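Local structure of nitroreductase (Desulfitobacterium hafniense, 3PXV) at residues V98-P103 with E158-G163; E12-R17 with G128-M133. The protein binds flavin mononucleotide and probably works as an FMN-dependent oxidoreductase of the nitroreductase type. All coordinates share one frame; numbering follows the deposited sequence.

In the fold
Both contacts use the antiparallel sheet of the nitroreductase-like fold, in which strand 161-169 lies between strands 95-101 and 130-133. Contact 1 pairs the end of strand 95-101 with the start of strand 161-169. Contact 2 sets the loop after helix 5-12 against strand 130-133, which lies at one border of the sheet. Their centres are about 23 Å apart, on opposite sides of the chain's centre, and their nearest atoms come to about 8 Å without touching. Contact 2 builds part of the FMN site, gripping phosphate and flavin. Contact 1 is structural, although the Phe162 side chain lies about 8 Å from a bound FMN and about 4 Å from Gly135, which binds it.

Contact 1 of 2, residues V98-P103 with E158-G163; sequences VVPIDP and EGYAFG
Ile101 and Ala161 form an antiparallel hydrogen-bonded pair, the tight centre of this contact. Ile101 N gives a nearly straight bond to Ala161 O (2.7 Å, 164° at the hydrogen), and Ala161 N returns one to Ile101 O at 2.9 Å. Next along, Pro100 faces Phe162 in a non-hydrogen-bonded pair, a place where proline, lacking an N-H, costs the pairing with strand 161-169 no bond. Farther in the grip slackens: the bond from Gly163 N to Val99 O is weak. Glycine suits position 163 because a beta carbon there would collide with Val99 O and Ile101 CG2, whereas its bare CA lies 4.0 Å from Ile101 CG1.

Where the strands give way to loops, the Tyr160 ring lies flat against the opposing backbone. Asp102 N sits 3.7 Å above the ring plane over its centre, and Asp102 CB makes a CH-pi contact with the same ring, 4.2 Å from the centroid. The aspartate's chi1 of -174° sets CG anti to the backbone N; from there OD2 shares a water with Tyr160 OH, while OD1 bonds to Thr104 OG1. Pro103 and Gly159 lie on the exposed side, meeting through Pro103 CD and Gly159 O at 3.2 Å.

Helix 106-126 packs on Val99 and Ile101; strand 50-53, the other neighbour of strand 95-101, receives Val98 and Pro100.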
loop_
_atom_site.group_PDB
_atom_site.type_symbol
_atom_site.label_atom_id
_atom_site.label_comp_id
_atom_site.label_asym_id
_atom_site.label_seq_id
_atom_site.Cartn_x
_atom_site.Cartn_y
_atom_site.Cartn_z
ATOM N N VAL B 98 8.962 -11.833 -0.297
ATOM C CA VAL B 98 7.648 -12.393 -0.610
ATOM C C VAL B 98 6.724 -12.082 0.546
ATOM O O VAL B 98 7.094 -12.316 1.688
ATOM C CB VAL B 98 7.738 -13.921 -0.829
ATOM C CG1 VAL B 98 6.353 -14.518 -1.097
ATOM C CG2 VAL B 98 8.723 -14.211 -2.011
ATOM N N VAL B 99 5.539 -11.529 0.250
ATOM C CA VAL B 99 4.550 -11.164 1.263
ATOM C C VAL B 99 3.292 -12.007 1.129
ATOM O O VAL B 99 2.418 -11.717 0.323
ATOM C CB VAL B 99 4.170 -9.672 1.223
ATOM C CG1 VAL B 99 3.264 -9.339 2.404
ATOM C CG2 VAL B 99 5.385 -8.819 1.293
ATOM N N PRO B 100 3.228 -13.114 1.872
ATOM C CA PRO B 100 2.016 -13.909 1.834
ATOM C C PRO B 100 0.937 -13.258 2.702
ATOM O O PRO B 100 1.238 -12.459 3.581
ATOM C CB PRO B 100 2.468 -15.239 2.448
ATOM C CG PRO B 100 3.494 -14.833 3.417
ATOM C CD PRO B 100 4.262 -13.758 2.698
ATOM N N ILE B 101 -0.312 -13.609 2.472
ATOM C CA ILE B 101 -1.389 -12.981 3.216
ATOM C C ILE B 101 -2.460 -13.993 3.589
ATOM O O ILE B 101 -2.552 -15.072 2.985
ATOM C CB ILE B 101 -2.029 -11.785 2.426
ATOM C CG1 ILE B 101 -2.660 -12.231 1.115
ATOM C CG2 ILE B 101 -1.030 -10.686 2.112
ATOM C CD1 ILE B 101 -3.564 -11.136 0.539
ATOM N N ASP B 102 -3.248 -13.641 4.607
ATOM C CA ASP B 102 -4.358 -14.461 5.067
ATOM C C ASP B 102 -5.515 -14.126 4.121
ATOM O O ASP B 102 -5.948 -12.992 4.074
ATOM C CB ASP B 102 -4.699 -14.109 6.517
ATOM C CG ASP B 102 -5.779 -15.024 7.134
ATOM O OD1 ASP B 102 -6.425 -15.797 6.414
ATOM O OD2 ASP B 102 -5.963 -14.961 8.369
ATOM N N PRO B 103 -5.981 -15.091 3.327
ATOM C CA PRO B 103 -7.084 -14.799 2.415
ATOM C C PRO B 103 -8.481 -14.681 3.057
ATOM O O PRO B 103 -9.395 -14.218 2.392
ATOM C CB PRO B 103 -7.060 -16.005 1.463
ATOM C CG PRO B 103 -6.487 -17.097 2.258
ATOM C CD PRO B 103 -5.470 -16.462 3.146
ATOM N N GLU B 158 0.330 -21.699 7.548
ATOM C CA GLU B 158 -0.736 -22.533 6.999
ATOM C C GLU B 158 -1.935 -21.684 6.613
ATOM O O GLU B 158 -2.374 -20.839 7.383
ATOM C CB GLU B 158 -1.186 -23.594 8.009
ATOM C CG GLU B 158 -1.928 -24.787 7.356
ATOM C CD GLU B 158 -2.528 -25.760 8.375
ATOM O OE1 GLU B 158 -3.100 -25.280 9.391
ATOM O OE2 GLU B 158 -2.447 -26.996 8.142
ATOM N N GLY B 159 -2.465 -21.906 5.416
ATOM C CA GLY B 159 -3.626 -21.141 4.971
ATOM C C GLY B 159 -3.321 -19.863 4.210
ATOM O O GLY B 159 -4.169 -19.376 3.486
ATOM N N TYR B 160 -2.110 -19.333 4.361
ATOM C CA TYR B 160 -1.704 -18.106 3.677
ATOM C C TYR B 160 -1.457 -18.358 2.215
ATOM O O TYR B 160 -0.947 -19.406 1.839
ATOM C CB TYR B 160 -0.435 -17.528 4.309
ATOM C CG TYR B 160 -0.689 -16.641 5.478
ATOM C CD1 TYR B 160 -1.529 -17.035 6.514
ATOM C CD2 TYR B 160 -0.045 -15.408 5.586
ATOM C CE1 TYR B 160 -1.780 -16.191 7.602
ATOM C CE2 TYR B 160 -0.294 -14.555 6.674
ATOM C CZ TYR B 160 -1.151 -14.961 7.666
ATOM O OH TYR B 160 -1.386 -14.154 8.719
ATOM N N ALA B 161 -1.808 -17.375 1.404
ATOM C CA ALA B 161 -1.610 -17.415 -0.021
ATOM C C ALA B 161 -0.704 -16.253 -0.430
ATOM O O ALA B 161 -0.499 -15.319 0.330
ATOM C CB ALA B 161 -2.955 -17.323 -0.733
ATOM N N PHE B 162 -0.175 -16.288 -1.642
ATOM C CA PHE B 162 0.668 -15.194 -2.113
ATOM C C PHE B 162 -0.098 -13.882 -2.216
ATOM O O PHE B 162 -1.233 -13.850 -2.697
ATOM C CB PHE B 162 1.255 -15.543 -3.472
ATOM C CG PHE B 162 2.016 -14.428 -4.112
ATOM C CD1 PHE B 162 3.375 -14.310 -3.919
ATOM C CD2 PHE B 162 1.369 -13.523 -4.942
ATOM C CE1 PHE B 162 4.065 -13.303 -4.524
ATOM C CE2 PHE B 162 2.053 -12.520 -5.550
ATOM C CZ PHE B 162 3.406 -12.408 -5.348
ATOM N N GLY B 163 0.548 -12.804 -1.778
ATOM C CA GLY B 163 -0.049 -11.470 -1.788
ATOM C C GLY B 163 0.638 -10.606 -2.814
ATOM O O GLY B 163 0.002 -10.111 -3.743
HETATM O O HOH W 1 -3.613 -14.611 10.186
#

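Contact 2 of 2, residues E12-R17 with G128-M133; sequences ERYSCR and GIANIM. With FMN (flavin mononucleotide), chain F.
Part of the FMN site of the nitroreductase fold is built here from the loop after helix 5-12 and strand 130-133: Ser15 CB packs on Ile132 CG1 at 3.7 Å, and Cys16 N bonds to Asn131 O (3.0 Å, 179° at the hydrogen). Arg13 meets the phosphate with its guanidinium edge, NH1 to O2P at 2.7 Å and NH2 to O3P. Ser15 adds its backbone N to O1P and its OG to O2P. Several donors thus converge on the phosphate, and the arginine's positive charge would offset its negative charge. Tyr91, Lys175 and His178 also bond to the cofactor.

Arg17 has the length to reach the flavin. Extended from CG to NE, it gives a straight bond from NE to FMN O2 (2.7 Å, 173°) and another from NH2 to FMN N1. Ile132, apolar, extends its CG1 arm so that CD1 lies 3.5 Å from FMN N1 and 3.7 Å from Arg17 NE. Farther back, the small Ala130 leaves its CB against Cys16 CB at 4.0 Å. A water joins Tyr14 O to Asn131 N, and a second joins Ser15 OG to Met133 N. Asn131 turns its ND2 to Ile129 O and Thr125 OG1.

Strand 161-169 lies alongside, touched by Asn131, Ile132 and Met133; helix 106-126 packs on Arg13, Asn131 and Met133, and Pro40 of the second subunit touches Met133.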
loop_
_atom_site.group_PDB
_atom_site.type_symbol
_atom_site.label_atom_id
_atom_site.label_comp_id
_atom_site.label_asym_id
_atom_site.label_seq_id
_atom_site.Cartn_x
_atom_site.Cartn_y
_atom_site.Cartn_z
ATOM N N GLU B 12 11.597 9.594 -6.828
ATOM C CA GLU B 12 12.600 8.886 -7.615
ATOM C C GLU B 12 12.431 7.368 -7.716
ATOM O O GLU B 12 13.076 6.754 -8.552
ATOM C CB GLU B 12 13.998 9.209 -7.076
ATOM C CG GLU B 12 14.375 8.487 -5.774
ATOM C CD GLU B 12 15.588 9.107 -5.069
ATOM O OE1 GLU B 12 16.248 9.997 -5.650
ATOM O OE2 GLU B 12 15.860 8.706 -3.918
ATOM N N ARG B 13 11.576 6.781 -6.874
ATOM C CA ARG B 13 11.359 5.355 -6.859
ATOM C C ARG B 13 10.818 4.965 -8.202
ATOM O O ARG B 13 9.884 5.559 -8.682
ATOM C CB ARG B 13 10.370 4.954 -5.798
ATOM C CG ARG B 13 10.047 3.430 -5.782
ATOM C CD ARG B 13 8.543 3.136 -5.547
ATOM N NE ARG B 13 7.786 3.912 -6.522
ATOM C CZ ARG B 13 7.623 3.599 -7.807
ATOM N NH1 ARG B 13 8.083 2.466 -8.323
ATOM N NH2 ARG B 13 6.935 4.410 -8.573
ATOM N N TYR B 14 11.410 3.942 -8.802
ATOM C CA TYR B 14 11.029 3.506 -10.136
ATOM C C TYR B 14 11.064 1.969 -10.146
ATOM O O TYR B 14 11.684 1.354 -9.264
ATOM C CB TYR B 14 12.032 4.074 -11.174
ATOM C CG TYR B 14 13.421 3.424 -11.128
ATOM C CD1 TYR B 14 14.394 3.872 -10.249
ATOM C CD2 TYR B 14 13.750 2.361 -11.982
ATOM C CE1 TYR B 14 15.656 3.273 -10.192
ATOM C CE2 TYR B 14 15.016 1.756 -11.938
ATOM C CZ TYR B 14 15.964 2.217 -11.036
ATOM O OH TYR B 14 17.213 1.639 -10.984
ATOM N N SER B 15 10.425 1.365 -11.148
ATOM C CA SER B 15 10.425 -0.081 -11.289
ATOM C C SER B 15 11.647 -0.552 -12.061
ATOM O O SER B 15 11.765 -0.311 -13.255
ATOM C CB SER B 15 9.161 -0.554 -11.984
ATOM O OG SER B 15 8.051 -0.453 -11.127
ATOM N N CYS B 16 12.567 -1.221 -11.394
ATOM C CA CYS B 16 13.767 -1.718 -12.070
ATOM C C CYS B 16 13.498 -3.061 -12.757
ATOM O O CYS B 16 12.922 -3.978 -12.135
ATOM C CB CYS B 16 14.913 -1.872 -11.062
ATOM S SG CYS B 16 16.417 -2.569 -11.717
ATOM N N ARG B 17 13.905 -3.185 -14.017
ATOM C CA ARG B 17 13.720 -4.447 -14.731
ATOM C C ARG B 17 15.025 -5.024 -15.338
ATOM O O ARG B 17 15.016 -5.658 -16.389
ATOM C CB ARG B 17 12.653 -4.281 -15.807
ATOM C CG ARG B 17 11.289 -4.076 -15.224
ATOM C CD ARG B 17 10.209 -4.148 -16.284
ATOM N NE ARG B 17 8.914 -3.920 -15.654
ATOM C CZ ARG B 17 8.308 -2.740 -15.581
ATOM N NH1 ARG B 17 8.847 -1.657 -16.148
ATOM N NH2 ARG B 17 7.134 -2.648 -14.959
ATOM N N GLY B 128 19.438 3.041 -1.583
ATOM C CA GLY B 128 20.168 2.832 -2.832
ATOM C C GLY B 128 19.959 1.443 -3.417
ATOM O O GLY B 128 20.701 1.039 -4.320
ATOM N N ILE B 129 18.948 0.718 -2.909
ATOM C CA ILE B 129 18.619 -0.621 -3.413
ATOM C C ILE B 129 17.467 -0.547 -4.435
ATOM O O ILE B 129 16.342 -0.161 -4.100
ATOM C CB ILE B 129 18.209 -1.578 -2.280
ATOM C CG1 ILE B 129 19.337 -1.728 -1.251
ATOM C CG2 ILE B 129 17.811 -2.934 -2.839
ATOM C CD1 ILE B 129 20.693 -2.102 -1.856
ATOM N N ALA B 130 17.759 -0.948 -5.667
ATOM C CA ALA B 130 16.777 -0.973 -6.729
ATOM C C ALA B 130 15.737 -2.034 -6.416
ATOM O O ALA B 130 16.031 -3.056 -5.792
ATOM C CB ALA B 130 17.455 -1.263 -8.075
ATOM N N ASN B 131 14.514 -1.800 -6.873
ATOM C CA ASN B 131 13.413 -2.700 -6.575
ATOM C C ASN B 131 12.280 -2.642 -7.600
ATOM O O ASN B 131 12.227 -1.750 -8.454
ATOM C CB ASN B 131 12.838 -2.336 -5.209
ATOM C CG ASN B 131 12.351 -0.902 -5.144
ATOM O OD1 ASN B 131 11.193 -0.627 -5.472
ATOM N ND2 ASN B 131 13.250 0.041 -4.774
ATOM N N ILE B 132 11.374 -3.611 -7.497
ATOM C CA ILE B 132 10.178 -3.641 -8.302
ATOM C C ILE B 132 9.147 -4.562 -7.644
ATOM O O ILE B 132 9.511 -5.655 -7.185
ATOM C CB ILE B 132 10.438 -4.140 -9.747
ATOM C CG1 ILE B 132 9.188 -3.936 -10.592
ATOM C CG2 ILE B 132 10.825 -5.657 -9.785
ATOM C CD1 ILE B 132 9.343 -4.363 -12.053
HETATM N N MSE B 133 7.879 -4.113 -7.599
HETATM C CA MSE B 133 6.758 -4.945 -7.141
HETATM C C MSE B 133 6.524 -6.001 -8.222
HETATM O O MSE B 133 6.484 -5.697 -9.416
HETATM C CB MSE B 133 5.474 -4.127 -6.935
HETATM C CG MSE B 133 5.091 -3.833 -5.468
HETATM SE SE MSE B 133 6.207 -2.574 -4.611
HETATM C CE MSE B 133 5.071 -1.072 -4.759
HETATM N N1 FMN F . 6.077 -4.886 -13.167
HETATM C C2 FMN F . 6.589 -6.023 -13.762
HETATM O O2 FMN F . 7.461 -5.971 -14.626
HETATM N N3 FMN F . 6.115 -7.248 -13.384
HETATM C C4 FMN F . 5.135 -7.379 -12.430
HETATM O O4 FMN F . 4.756 -8.506 -12.148
HETATM C C4A FMN F . 4.619 -6.231 -11.828
HETATM N N5 FMN F . 3.648 -6.304 -10.870
HETATM C C5A FMN F . 3.342 -5.203 -10.109
HETATM C C6 FMN F . 2.547 -5.358 -8.970
HETATM C C7 FMN F . 2.223 -4.267 -8.175
HETATM C C7M FMN F . 1.382 -4.482 -6.975
HETATM C C8 FMN F . 2.688 -3.010 -8.529
HETATM C C8M FMN F . 2.374 -1.804 -7.721
HETATM C C9 FMN F . 3.487 -2.848 -9.666
HETATM C C9A FMN F . 3.821 -3.955 -10.471
HETATM N N10 FMN F . 4.600 -3.836 -11.609
HETATM C C10 FMN F . 5.100 -4.977 -12.204
HETATM C "C1'" FMN F . 5.368 -2.563 -11.811
HETATM C "C2'" FMN F . 4.495 -1.550 -12.530
HETATM O "O2'" FMN F . 4.477 -1.879 -13.905
HETATM C "C3'" FMN F . 5.039 -0.146 -12.281
HETATM O "O3'" FMN F . 4.996 0.176 -10.906
HETATM C "C4'" FMN F . 4.215 0.879 -13.040
HETATM O "O4'" FMN F . 4.382 0.597 -14.396
HETATM C "C5'" FMN F . 4.644 2.316 -12.745
HETATM O "O5'" FMN F . 6.015 2.485 -13.053
HETATM P P FMN F . 7.081 2.859 -11.913
HETATM O O1P FMN F . 8.434 2.779 -12.542
HETATM O O2P FMN F . 7.034 1.887 -10.718
HETATM O O3P FMN F . 6.744 4.260 -11.527
HETATM O O HOH W 2 9.768 0.291 -7.409
HETATM O O HOH W 3 14.318 0.828 -8.580
HETATM O O HOH W 4 7.625 -1.072 -8.482
#